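Local coordinates for tryptophanyl-tRNA synthetase (Thermus thermophilus, PDB 2EL7), which probably catalyses the ATP-dependent attachment of tryptophan to its cognate tRNA, as a homodimeric class I aminoacyl-tRNA synthetase, at residues F39-Y44 and V79-Q84; N69-L74 and E287-L292. All blocks are in the same frame, centred on the assembly; numbering follows the deposited sequence.

How the contacts relate
A parallel beta-alpha-beta unit and a helix packed against its crossover helix are illustrated here by two contacts whose centres lie about 16 Å apart. Contact 1 pairs strands 37-41 and 80-83 of the parallel sheet; contact 2 sets the end of helix 55-72, which connects those strands, against helix 267-294 from far along the chain. The order is therefore 39-44, 69-74, 79-84, 287-292, so the segments alternate. The two meet directly: F39 packs on L74, and L81 on I70. The C-terminal ends of the strands in contact 1 lie near the predicted tryptophan and ATP sites, while in contact 2 the crossover helix is joined to the C-terminal helices.

Contact 1. Residues F39-Y44 and V79-Q84; sequences FCIVDY and VTLFVQ
The ring of F82 has C40 CA over one face, and the C40 sulfur oblique to it; SG is 3.5 Å from F82 CE1, a cysteine sulfur-aromatic contact. With C40 SG anti to its backbone N (chi1 -171°) and F82 CG between its own N and carbonyl carbon (chi1 62°), sulfur and ring meet on one side of the sheet. Y140 meets this ring edge-to-face. An alanine at F82 would probably leave the C40 sulfur and Y140 without their aromatic partner and open a gap there. At the edge of the F39 ring, near its plane, lies T80 O, which also accepts from F39 N; V79 CG2 approaches F39 CD1 obliquely at 3.6 Å, and W26 meets the ring edge-to-face. The Y44 ring lies oblique to Q84 CG and meets W95 of the second subunit edge-to-face. The face carrying F39 and I41 also bears L81, whose CD1 comes 3.6 Å from F39 CB, and V83.

Parallel pairing continues with F82 N to F39 O, then I41 N to F82 O at 2.9 Å. I41 O takes two N-H groups from opposite faces of its carbonyl plane: Q84 N, 36° out of that plane, and D43 N, closing the inverse gamma turn centred on V42. Q84 runs extended to its amide, whose OE1 comes 3.6 Å from Y44 CB, while D43 OD1 is hydrogen-bonded to S85.

Apolar packing and backbone bonds hold the strands, and polar groups gather at their C-terminal ends, where Q84 touches D136, predicted to bind tryptophan, and V42 neighbours Q9 of the predicted ATP site, as expected of a Rossmann-like class I fold.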
ATOM      1  N   PHE A  39      -2.163   4.285  20.764  1.00 22.20           N
ATOM      2  CA  PHE A  39      -3.536   4.588  20.342  1.00 29.64           C
ATOM      3  C   PHE A  39      -3.429   5.273  19.013  1.00 22.21           C
ATOM      4  O   PHE A  39      -2.834   6.342  18.917  1.00 28.32           O
ATOM      5  CB  PHE A  39      -4.261   5.469  21.370  1.00 17.99           C
ATOM      6  CG  PHE A  39      -4.513   4.776  22.693  1.00 26.08           C
ATOM      7  CD1 PHE A  39      -3.574   4.859  23.734  1.00 18.67           C
ATOM      8  CD2 PHE A  39      -5.694   4.062  22.905  1.00 22.82           C
ATOM      9  CE1 PHE A  39      -3.809   4.251  24.960  1.00 26.12           C
ATOM     10  CE2 PHE A  39      -5.952   3.439  24.141  1.00 25.93           C
ATOM     11  CZ  PHE A  39      -5.016   3.529  25.173  1.00 26.07           C
ATOM     12  N   CYS A  40      -4.008   4.638  17.989  1.00 29.38           N
ATOM     13  CA  CYS A  40      -3.936   5.106  16.601  1.00 16.47           C
ATOM     14  C   CYS A  40      -5.262   5.565  16.000  1.00 22.43           C
ATOM     15  O   CYS A  40      -6.188   4.770  15.865  1.00 25.07           O
ATOM     16  CB  CYS A  40      -3.348   3.973  15.743  1.00 20.77           C
ATOM     17  SG  CYS A  40      -2.911   4.329  14.009  1.00 27.27           S
ATOM     18  N   ILE A  41      -5.337   6.849  15.638  1.00 19.74           N
ATOM     19  CA  ILE A  41      -6.522   7.421  15.023  1.00 17.79           C
ATOM     20  C   ILE A  41      -6.411   6.988  13.551  1.00 25.98           C
ATOM     21  O   ILE A  41      -5.590   7.521  12.797  1.00 22.87           O
ATOM     22  CB  ILE A  41      -6.509   8.972  15.146  1.00 21.16           C
ATOM     23  CG1 ILE A  41      -6.717   9.385  16.609  1.00 19.73           C
ATOM     24  CG2 ILE A  41      -7.600   9.587  14.268  1.00 22.29           C
ATOM     25  CD1 ILE A  41      -6.614  10.891  16.857  1.00 15.95           C
ATOM     26  N   VAL A  42      -7.238   6.037  13.133  1.00 20.94           N
ATOM     27  CA  VAL A  42      -7.135   5.525  11.765  1.00 29.45           C
ATOM     28  C   VAL A  42      -7.798   6.338  10.647  1.00 28.02           C
ATOM     29  O   VAL A  42      -8.756   5.887  10.027  1.00 20.91           O
ATOM     30  CB  VAL A  42      -7.624   4.040  11.688  1.00 21.09           C
ATOM     31  CG1 VAL A  42      -6.677   3.155  12.465  1.00 14.10           C
ATOM     32  CG2 VAL A  42      -9.024   3.905  12.247  1.00 16.72           C
ATOM     33  N   ASP A  43      -7.221   7.501  10.348  1.00 24.62           N
ATOM     34  CA  ASP A  43      -7.767   8.385   9.329  1.00 22.84           C
ATOM     35  C   ASP A  43      -7.820   7.732   7.942  1.00 30.36           C
ATOM     36  O   ASP A  43      -8.732   8.010   7.163  1.00 30.28           O
ATOM     37  CB  ASP A  43      -6.987   9.718   9.306  1.00 24.35           C
ATOM     38  CG  ASP A  43      -5.483   9.540   9.077  1.00 23.40           C
ATOM     39  OD1 ASP A  43      -4.813  10.548   8.794  1.00 25.18           O
ATOM     40  OD2 ASP A  43      -4.961   8.413   9.170  1.00 32.28           O
ATOM     41  N   TYR A  44      -6.870   6.850   7.641  1.00 31.61           N
ATOM     42  CA  TYR A  44      -6.867   6.149   6.358  1.00 29.12           C
ATOM     43  C   TYR A  44      -8.107   5.283   6.150  1.00 33.12           C
ATOM     44  O   TYR A  44      -8.428   4.939   5.019  1.00 35.35           O
ATOM     45  CB  TYR A  44      -5.613   5.279   6.210  1.00 32.68           C
ATOM     46  CG  TYR A  44      -4.437   6.029   5.610  1.00 29.18           C
ATOM     47  CD1 TYR A  44      -3.119   5.660   5.898  1.00 36.82           C
ATOM     48  CD2 TYR A  44      -4.644   7.120   4.769  1.00 33.17           C
ATOM     49  CE1 TYR A  44      -2.038   6.367   5.370  1.00 38.35           C
ATOM     50  CE2 TYR A  44      -3.571   7.834   4.229  1.00 41.78           C
ATOM     51  CZ  TYR A  44      -2.274   7.456   4.533  1.00 47.94           C
ATOM     52  OH  TYR A  44      -1.217   8.175   4.007  1.00 61.61           O
ATOM     53  N   VAL A  79       0.241   7.872  27.803  1.00 23.66           N
ATOM     54  CA  VAL A  79       0.251   6.982  26.645  1.00 20.67           C
ATOM     55  C   VAL A  79       0.900   7.495  25.363  1.00 27.15           C
ATOM     56  O   VAL A  79       1.643   8.490  25.381  1.00 21.06           O
ATOM     57  CB  VAL A  79      -1.179   6.488  26.316  1.00 30.67           C
ATOM     58  CG1 VAL A  79      -1.876   6.056  27.603  1.00 19.12           C
ATOM     59  CG2 VAL A  79      -1.983   7.577  25.576  1.00 25.59           C
ATOM     60  N   THR A  80       0.636   6.790  24.257  1.00 19.36           N
ATOM     61  CA  THR A  80       1.195   7.155  22.953  1.00 24.18           C
ATOM     62  C   THR A  80       0.079   7.231  21.948  1.00 15.88           C
ATOM     63  O   THR A  80      -0.385   6.221  21.460  1.00 30.80           O
ATOM     64  CB  THR A  80       2.268   6.135  22.512  1.00 26.75           C
ATOM     65  OG1 THR A  80       3.384   6.257  23.396  1.00 25.67           O
ATOM     66  CG2 THR A  80       2.763   6.383  21.082  1.00 22.62           C
ATOM     67  N   LEU A  81      -0.346   8.455  21.654  1.00 25.93           N
ATOM     68  CA  LEU A  81      -1.441   8.741  20.732  1.00 21.18           C
ATOM     69  C   LEU A  81      -0.921   9.389  19.483  1.00 21.45           C
ATOM     70  O   LEU A  81      -0.192  10.368  19.556  1.00 25.35           O
ATOM     71  CB  LEU A  81      -2.429   9.685  21.397  1.00 26.31           C
ATOM     72  CG  LEU A  81      -3.690  10.127  20.647  1.00 33.32           C
ATOM     73  CD1 LEU A  81      -4.568   8.922  20.335  1.00 18.63           C
ATOM     74  CD2 LEU A  81      -4.459  11.118  21.541  1.00 26.63           C
ATOM     75  N   PHE A  82      -1.316   8.851  18.336  1.00 26.31           N
ATOM     76  CA  PHE A  82      -0.873   9.365  17.052  1.00 20.58           C
ATOM     77  C   PHE A  82      -1.887   9.099  15.939  1.00 29.59           C
ATOM     78  O   PHE A  82      -2.838   8.322  16.114  1.00 27.61           O
ATOM     79  CB  PHE A  82       0.472   8.738  16.704  1.00 23.14           C
ATOM     80  CG  PHE A  82       0.430   7.248  16.552  1.00 15.94           C
ATOM     81  CD1 PHE A  82       0.236   6.676  15.309  1.00 20.57           C
ATOM     82  CD2 PHE A  82       0.622   6.414  17.652  1.00 24.26           C
ATOM     83  CE1 PHE A  82       0.239   5.275  15.150  1.00 30.48           C
ATOM     84  CE2 PHE A  82       0.625   5.031  17.515  1.00 26.21           C
ATOM     85  CZ  PHE A  82       0.431   4.454  16.250  1.00 24.21           C
ATOM     86  N   VAL A  83      -1.689   9.765  14.803  1.00 24.15           N
ATOM     87  CA  VAL A  83      -2.568   9.626  13.646  1.00 25.70           C
ATOM     88  C   VAL A  83      -1.938   8.654  12.654  1.00 26.49           C
ATOM     89  O   VAL A  83      -0.778   8.817  12.277  1.00 32.05           O
ATOM     90  CB  VAL A  83      -2.774  10.977  12.927  1.00 21.88           C
ATOM     91  CG1 VAL A  83      -3.582  10.762  11.639  1.00 10.47           C
ATOM     92  CG2 VAL A  83      -3.475  11.953  13.849  1.00 15.23           C
ATOM     93  N   GLN A  84      -2.707   7.662  12.217  1.00 22.55           N
ATOM     94  CA  GLN A  84      -2.208   6.652  11.289  1.00 24.13           C
ATOM     95  C   GLN A  84      -1.343   7.219  10.151  1.00 27.32           C
ATOM     96  O   GLN A  84      -0.174   6.846  10.038  1.00 22.50           O
ATOM     97  CB  GLN A  84      -3.388   5.834  10.758  1.00 17.14           C
ATOM     98  CG  GLN A  84      -3.048   4.759   9.751  1.00 25.57           C
ATOM     99  CD  GLN A  84      -4.259   3.872   9.412  1.00 35.21           C
ATOM    100  OE1 GLN A  84      -5.421   4.235   9.646  1.00 26.29           O
ATOM    101  NE2 GLN A  84      -3.980   2.707   8.858  1.00 36.19           N
TER

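Contact 2. Residues N69-L74 and E287-L292; sequences NIAAGL and ERAEAL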
ATOM      1  N   ASN A  69     -11.250  12.133  22.654  1.00 11.74           N
ATOM      2  CA  ASN A  69     -10.773  10.954  23.352  1.00 29.23           C
ATOM      3  C   ASN A  69      -9.824  11.338  24.470  1.00 30.48           C
ATOM      4  O   ASN A  69      -9.771  10.675  25.501  1.00 36.12           O
ATOM      5  CB  ASN A  69     -10.125   9.980  22.383  1.00 32.57           C
ATOM      6  CG  ASN A  69     -11.149   9.130  21.680  1.00 32.10           C
ATOM      7  OD1 ASN A  69     -11.726   8.248  22.280  1.00 35.27           O
ATOM      8  ND2 ASN A  69     -11.407   9.426  20.418  1.00 29.59           N
ATOM      9  N   ILE A  70      -9.071  12.411  24.281  1.00 33.33           N
ATOM     10  CA  ILE A  70      -8.210  12.866  25.352  1.00 27.42           C
ATOM     11  C   ILE A  70      -9.146  13.418  26.444  1.00 30.98           C
ATOM     12  O   ILE A  70      -8.912  13.194  27.629  1.00 24.21           O
ATOM     13  CB  ILE A  70      -7.259  13.962  24.881  1.00 24.04           C
ATOM     14  CG1 ILE A  70      -6.225  13.350  23.933  1.00 23.66           C
ATOM     15  CG2 ILE A  70      -6.581  14.630  26.083  1.00 17.47           C
ATOM     16  CD1 ILE A  70      -5.319  14.375  23.253  1.00 15.69           C
ATOM     17  N   ALA A  71     -10.210  14.122  26.050  1.00 23.85           N
ATOM     18  CA  ALA A  71     -11.138  14.658  27.060  1.00 30.71           C
ATOM     19  C   ALA A  71     -11.796  13.522  27.841  1.00 30.77           C
ATOM     20  O   ALA A  71     -11.978  13.626  29.049  1.00 31.54           O
ATOM     21  CB  ALA A  71     -12.223  15.537  26.413  1.00 23.13           C
ATOM     22  N   ALA A  72     -12.148  12.446  27.134  1.00 30.87           N
ATOM     23  CA  ALA A  72     -12.776  11.272  27.741  1.00 33.34           C
ATOM     24  C   ALA A  72     -11.833  10.500  28.669  1.00 27.84           C
ATOM     25  O   ALA A  72     -12.303   9.684  29.463  1.00 29.28           O
ATOM     26  CB  ALA A  72     -13.336  10.323  26.644  1.00 19.72           C
ATOM     27  N   GLY A  73     -10.514  10.734  28.564  1.00 26.51           N
ATOM     28  CA  GLY A  73      -9.583  10.053  29.454  1.00 12.38           C
ATOM     29  C   GLY A  73      -8.252   9.553  28.931  1.00 21.62           C
ATOM     30  O   GLY A  73      -7.406   9.180  29.745  1.00 28.19           O
ATOM     31  N   LEU A  74      -8.051   9.499  27.610  1.00 17.69           N
ATOM     32  CA  LEU A  74      -6.773   9.044  27.064  1.00 16.04           C
ATOM     33  C   LEU A  74      -5.784  10.140  27.401  1.00 20.44           C
ATOM     34  O   LEU A  74      -5.932  11.261  26.923  1.00 28.15           O
ATOM     35  CB  LEU A  74      -6.871   8.840  25.548  1.00 17.94           C
ATOM     36  CG  LEU A  74      -7.672   7.589  25.149  1.00 26.09           C
ATOM     37  CD1 LEU A  74      -7.329   7.231  23.723  1.00 25.49           C
ATOM     38  CD2 LEU A  74      -7.315   6.389  26.051  1.00 29.66           C
ATOM     39  N   GLU A 287     -15.339  19.679  30.896  1.00 35.24           N
ATOM     40  CA  GLU A 287     -14.412  20.719  31.320  1.00 34.33           C
ATOM     41  C   GLU A 287     -13.105  20.491  30.558  1.00 38.36           C
ATOM     42  O   GLU A 287     -12.554  21.454  30.019  1.00 39.16           O
ATOM     43  CB  GLU A 287     -14.195  20.678  32.832  1.00 29.49           C
ATOM     44  CG  GLU A 287     -15.155  21.592  33.588  1.00 44.03           C
ATOM     45  CD  GLU A 287     -15.433  21.153  35.027  1.00 51.61           C
ATOM     46  OE1 GLU A 287     -14.548  20.518  35.651  1.00 44.15           O
ATOM     47  OE2 GLU A 287     -16.545  21.460  35.528  1.00 45.21           O
ATOM     48  N   ARG A 288     -12.629  19.235  30.474  1.00 29.97           N
ATOM     49  CA  ARG A 288     -11.397  18.967  29.720  1.00 32.89           C
ATOM     50  C   ARG A 288     -11.573  19.370  28.254  1.00 28.60           C
ATOM     51  O   ARG A 288     -10.730  20.063  27.686  1.00 27.38           O
ATOM     52  CB  ARG A 288     -10.992  17.495  29.756  1.00 34.59           C
ATOM     53  CG  ARG A 288     -10.375  16.985  31.047  1.00 43.15           C
ATOM     54  CD  ARG A 288      -9.803  15.555  30.860  1.00 38.91           C
ATOM     55  NE  ARG A 288      -9.818  14.797  32.109  1.00 55.59           N
ATOM     56  CZ  ARG A 288     -10.874  14.139  32.596  1.00 48.29           C
ATOM     57  NH1 ARG A 288     -10.779  13.495  33.751  1.00 54.89           N
ATOM     58  NH2 ARG A 288     -12.013  14.098  31.927  1.00 51.04           N
ATOM     59  N   ALA A 289     -12.665  18.937  27.638  1.00 26.67           N
ATOM     60  CA  ALA A 289     -12.909  19.294  26.238  1.00 34.78           C
ATOM     61  C   ALA A 289     -12.811  20.809  26.037  1.00 31.81           C
ATOM     62  O   ALA A 289     -12.214  21.274  25.073  1.00 41.94           O
ATOM     63  CB  ALA A 289     -14.279  18.793  25.783  1.00 21.51           C
ATOM     64  N   GLU A 290     -13.390  21.573  26.953  1.00 39.09           N
ATOM     65  CA  GLU A 290     -13.351  23.037  26.865  1.00 40.63           C
ATOM     66  C   GLU A 290     -11.916  23.585  26.994  1.00 35.53           C
ATOM     67  O   GLU A 290     -11.527  24.535  26.312  1.00 29.20           O
ATOM     68  CB  GLU A 290     -14.251  23.649  27.951  1.00 36.34           C
ATOM     69  CG  GLU A 290     -14.506  25.126  27.752  1.00 56.07           C
ATOM     70  CD  GLU A 290     -14.606  25.518  26.261  1.00 74.07           C
ATOM     71  OE1 GLU A 290     -13.625  26.105  25.717  1.00 63.53           O
ATOM     72  OE2 GLU A 290     -15.663  25.228  25.636  1.00 68.37           O
ATOM     73  N   ALA A 291     -11.135  22.979  27.871  1.00 24.77           N
ATOM     74  CA  ALA A 291      -9.759  23.406  28.053  1.00 31.47           C
ATOM     75  C   ALA A 291      -8.938  23.040  26.807  1.00 30.51           C
ATOM     76  O   ALA A 291      -8.105  23.831  26.350  1.00 33.49           O
ATOM     77  CB  ALA A 291      -9.159  22.744  29.315  1.00 22.73           C
ATOM     78  N   LEU A 292      -9.167  21.853  26.248  1.00 22.54           N
ATOM     79  CA  LEU A 292      -8.416  21.472  25.060  1.00 28.74           C
ATOM     80  C   LEU A 292      -8.866  22.334  23.888  1.00 25.85           C
ATOM     81  O   LEU A 292      -8.059  22.751  23.079  1.00 25.98           O
ATOM     82  CB  LEU A 292      -8.611  19.989  24.749  1.00 29.30           C
ATOM     83  CG  LEU A 292      -8.114  19.085  25.883  1.00 32.54           C
ATOM     84  CD1 LEU A 292      -8.726  17.694  25.764  1.00 25.15           C
ATOM     85  CD2 LEU A 292      -6.586  19.028  25.856  1.00 27.47           C
TER
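A71 and A289 bring the two helices together, their CA atoms 5.0 Å apart, because neither residue carries more than a methyl group. A71 CB rests 3.6 Å from the backbone N of A289, and the two CB atoms are 3.9 Å apart, so one methyl sits almost directly on the other helix's main chain. This is the tight part of the contact. Next to it L292 reaches across with a single branch: its CD1 touches I70 CG2 at 3.8 Å and lies 3.9 Å from the backbone N of A71. The I70 and L292 side chains slant across each other. Y298 and V299 of helix 296-324 pack on L292, and P76 on I70, extending this buried apolar patch.

On the solvent side the contact thins to one long side chain. R288 is exposed; its CB points toward 69-74, near A71 CA, and the chain runs extended from CG to NE, carrying CD to 3.4 Å from A71 O. From there NH2 makes a weak hydrogen bond to the same oxygen, 2.9 Å long but bent to 126° at the hydrogen, and A71 O lies oblique to the guanidinium. The positive group thus lies by a carbonyl in the last turn of helix 55-72, where the helix dipole would probably favour it.

That helix stops in a Schellman motif: G73 adopts a positive phi of 141°, its N bonds to I70 O, and L74 N returns to N69 O. What results is a close alanine-mediated helix-helix contact at the C-terminal end of the crossover helix of a beta-alpha-beta unit, joining the Rossmann-like catalytic fold to the C-terminal helices of this class I synthetase.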